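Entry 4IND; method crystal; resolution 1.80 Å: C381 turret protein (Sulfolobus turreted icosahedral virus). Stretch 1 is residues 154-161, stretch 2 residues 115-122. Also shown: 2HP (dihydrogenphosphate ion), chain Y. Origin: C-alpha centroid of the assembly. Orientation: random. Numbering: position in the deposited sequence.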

# COMPACT_ATOMS: atom_id res chain seq x y z
N ARG A 154 9.79 -1.92 13.83
CA ARG A 154 9.41 -0.99 14.86
C ARG A 154 10.64 -0.67 15.67
O ARG A 154 11.65 -1.38 15.59
CB ARG A 154 8.38 -1.63 15.80
CG ARG A 154 8.85 -2.98 16.35
CD ARG A 154 7.90 -3.51 17.43
NE ARG A 154 8.27 -4.87 17.84
CZ ARG A 154 7.56 -5.60 18.69
NH1 ARG A 154 6.45 -5.11 19.20
NH2 ARG A 154 7.96 -6.82 19.04
N ILE A 155 10.56 0.39 16.45
CA ILE A 155 11.55 0.64 17.49
C ILE A 155 11.19 -0.29 18.64
O ILE A 155 10.04 -0.31 19.09
CB ILE A 155 11.48 2.09 17.97
CG1 ILE A 155 11.93 3.04 16.85
CG2 ILE A 155 12.36 2.31 19.21
CD1 ILE A 155 11.73 4.51 17.20
N ASN A 156 12.16 -1.09 19.08
CA ASN A 156 11.93 -2.00 20.22
C ASN A 156 13.21 -2.06 21.09
O ASN A 156 14.03 -2.94 20.94
CB ASN A 156 11.52 -3.38 19.73
CG ASN A 156 11.11 -4.31 20.87
OD1 ASN A 156 11.06 -3.88 22.02
ND2 ASN A 156 10.82 -5.57 20.56
N ILE A 157 13.34 -1.09 21.97
CA ILE A 157 14.48 -1.04 22.91
C ILE A 157 14.07 -1.66 24.24
O ILE A 157 13.04 -1.28 24.79
CB ILE A 157 14.89 0.41 23.15
CG1 ILE A 157 15.34 1.06 21.83
CG2 ILE A 157 16.03 0.50 24.19
CD1 ILE A 157 15.53 2.57 21.95
N PRO A 158 14.88 -2.62 24.75
CA PRO A 158 14.53 -3.32 25.99
C PRO A 158 14.61 -2.39 27.20
O PRO A 158 15.03 -1.24 27.06
CB PRO A 158 15.56 -4.45 26.07
CG PRO A 158 16.70 -4.00 25.21
CD PRO A 158 16.09 -3.16 24.12
N LYS A 159 14.20 -2.88 28.37
CA LYS A 159 14.10 -2.04 29.55
C LYS A 159 15.50 -1.81 30.13
O LYS A 159 15.91 -2.48 31.06
CB LYS A 159 13.16 -2.66 30.59
CG LYS A 159 12.88 -1.77 31.79
CD LYS A 159 12.23 -2.57 32.94
CE LYS A 159 10.82 -3.02 32.58
NZ LYS A 159 10.12 -3.63 33.74
N ILE A 160 16.22 -0.86 29.55
CA ILE A 160 17.62 -0.62 29.93
C ILE A 160 17.96 0.87 30.04
O ILE A 160 19.10 1.23 30.35
CB ILE A 160 18.59 -1.24 28.90
CG1 ILE A 160 18.31 -0.65 27.53
CG2 ILE A 160 18.48 -2.77 28.89
CD1 ILE A 160 19.39 -1.00 26.48
N ILE A 161 17.00 1.75 29.76
CA ILE A 161 17.27 3.18 29.79
C ILE A 161 17.08 3.68 31.21
O ILE A 161 16.01 3.51 31.80
CB ILE A 161 16.34 3.98 28.86
CG1 ILE A 161 16.33 3.42 27.45
CG2 ILE A 161 16.73 5.47 28.86
CD1 ILE A 161 15.18 3.95 26.58
P 2HP Y . 5.04 -7.00 22.35
O1 2HP Y . 3.64 -7.34 22.95
O2 2HP Y . 4.97 -6.86 20.86
O3 2HP Y . 5.99 -8.13 22.52
O4 2HP Y . 5.56 -5.69 23.01
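Stretch 2 115-122: EFEIYDIF

Stretch 2 is extended from end to end: residues 115-122 form one uninterrupted strand that begins earlier in the chain and continues beyond it. Stretch 1 is less regular. One strand includes Ile155 to Pro158, the chain turns a corner at Lys159, and a second strand includes Ile160 and Ile161, so the segments before and after the corner belong to different sheets or faces. The corner is spanned by a weak backbone hydrogen bond from Ile160 N to Pro158 O, 2.8 Å long.

The relation between strands 155-158 and 115-122 follows from their axes. Their N-to-C directions differ by 140°, so they run roughly antiparallel but well short of exactly so, with a signed crossing angle of -140° and a closest approach of 8.3 Å. The register agrees with this sense: Ile157 CA lies 6.6 Å from Tyr119 CA, whereas Ile155 CA is 8.7 Å from Ile121 CA, so the backbones are further apart at the second pair. At these separations the backbones do not pair as neighbours in a sheet, and no hydrogen bond crosses between the stretches. The contact is one of side-chain packing, burying 339 Å² summed over both sides.

Aliphatic packing accounts for one end of the interface. Tyr119 and Ile121, two residues apart on the strand, both direct CA-to-CB toward stretch 1, while the intervening Asp120 points away, as expected of an extended chain. Ile121 CD1 meets two methyl groups, Ile157 CD1 at 4.0 Å and Ile155 CD1 at 4.2 Å. Ile155 leaves its backbone sideways, but its m,t rotamer brings the end of the side chain nearer. Ile157, also m,t, packs its CG1 against Tyr119 CB at 3.7 Å and so touches both Tyr119 and Ile121.

Aromatic contacts centre on Tyr119, whose 87 Å² of covered area is the largest of any residue here. Pro158 CD lies over one face of its ring, 3.9 Å from the centroid and 25° off the ring normal, which is the geometry of a CH-pi interaction; the closest atoms are Pro158 CD and Tyr119 CE2, at 3.5 Å. Beyond the corner, Ile160 points toward stretch 2 in a p,t rotamer. Ile160 CD1 lies 3.9 Å from Tyr119 CD2 and 4.1 Å from Phe116 CZ, approaching both rings obliquely. Ile160 CD1 is also 4.1 Å from Glu117 O, so it rests against the strand backbone as well.

Several polar side chains find their partners outside this contact. Asp120 OD1 accepts a hydrogen bond from Ile121 N at 2.8 Å, within stretch 2. Asn156 points away, and its side-chain amide is hydrogen-bonded elsewhere in the structure. Arg154, out of reach of stretch 2, instead binds the dihydrogenphosphate ion: Arg154 NH1 donates to 2HP O2 at 2.8 Å with an N-H...acceptor angle of 172°, and the oxygen lies at the guanidinium edge, near its plane, where an N-H can point almost straight at it.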

# COMPACT_ATOMS: atom_id res chain seq x y z
N GLU A 115 29.21 -8.44 27.15
CA GLU A 115 28.72 -7.93 25.87
C GLU A 115 27.49 -7.08 26.16
O GLU A 115 26.78 -7.33 27.14
CB GLU A 115 28.37 -9.12 24.98
CG GLU A 115 27.96 -8.75 23.56
CD GLU A 115 26.49 -8.40 23.41
OE1 GLU A 115 25.70 -8.70 24.33
OE2 GLU A 115 26.12 -7.84 22.36
N PHE A 116 27.22 -6.08 25.33
CA PHE A 116 26.05 -5.22 25.54
C PHE A 116 25.64 -4.59 24.22
O PHE A 116 26.51 -4.28 23.39
CB PHE A 116 26.42 -4.12 26.53
CG PHE A 116 25.25 -3.27 26.98
CD1 PHE A 116 24.54 -3.61 28.12
CD2 PHE A 116 24.91 -2.11 26.30
CE1 PHE A 116 23.48 -2.81 28.57
CE2 PHE A 116 23.85 -1.31 26.73
CZ PHE A 116 23.14 -1.66 27.87
N GLU A 117 24.34 -4.39 24.04
CA GLU A 117 23.80 -3.75 22.84
C GLU A 117 23.39 -2.33 23.20
O GLU A 117 22.45 -2.12 23.96
CB GLU A 117 22.56 -4.50 22.33
CG GLU A 117 22.79 -5.97 22.09
CD GLU A 117 23.47 -6.20 20.77
OE1 GLU A 117 23.08 -5.49 19.82
OE2 GLU A 117 24.37 -7.06 20.68
N ILE A 118 24.10 -1.36 22.67
CA ILE A 118 23.69 0.04 22.82
C ILE A 118 22.66 0.35 21.74
O ILE A 118 22.98 0.25 20.55
CB ILE A 118 24.91 0.98 22.64
CG1 ILE A 118 25.92 0.77 23.79
CG2 ILE A 118 24.48 2.43 22.59
CD1 ILE A 118 27.24 1.50 23.58
N TYR A 119 21.45 0.73 22.13
CA TYR A 119 20.45 1.15 21.14
C TYR A 119 20.41 2.66 21.12
O TYR A 119 20.49 3.30 22.17
CB TYR A 119 19.05 0.62 21.51
CG TYR A 119 18.96 -0.87 21.56
CD1 TYR A 119 18.44 -1.60 20.49
CD2 TYR A 119 19.40 -1.57 22.67
CE1 TYR A 119 18.37 -3.00 20.54
CE2 TYR A 119 19.33 -2.94 22.72
CZ TYR A 119 18.82 -3.65 21.66
OH TYR A 119 18.78 -5.03 21.75
N ASP A 120 20.25 3.24 19.94
CA ASP A 120 20.14 4.68 19.86
C ASP A 120 19.19 5.06 18.74
O ASP A 120 18.83 4.23 17.89
CB ASP A 120 21.52 5.31 19.63
CG ASP A 120 21.66 6.66 20.30
OD1 ASP A 120 20.63 7.32 20.51
OD2 ASP A 120 22.81 7.06 20.63
N ILE A 121 18.76 6.31 18.75
CA ILE A 121 17.79 6.76 17.76
C ILE A 121 18.33 8.04 17.14
O ILE A 121 18.86 8.91 17.84
CB ILE A 121 16.44 7.01 18.41
CG1 ILE A 121 15.90 5.69 18.98
CG2 ILE A 121 15.47 7.61 17.38
CD1 ILE A 121 14.68 5.86 19.87
N PHE A 122 18.23 8.15 15.82
CA PHE A 122 18.83 9.29 15.12
C PHE A 122 17.95 9.70 13.97
O PHE A 122 17.71 8.92 13.05
CB PHE A 122 20.23 8.91 14.62
CG PHE A 122 20.90 9.98 13.77
CD1 PHE A 122 20.99 11.30 14.20
CD2 PHE A 122 21.48 9.65 12.57
CE1 PHE A 122 21.63 12.28 13.43
CE2 PHE A 122 22.12 10.61 11.77
CZ PHE A 122 22.20 11.93 12.21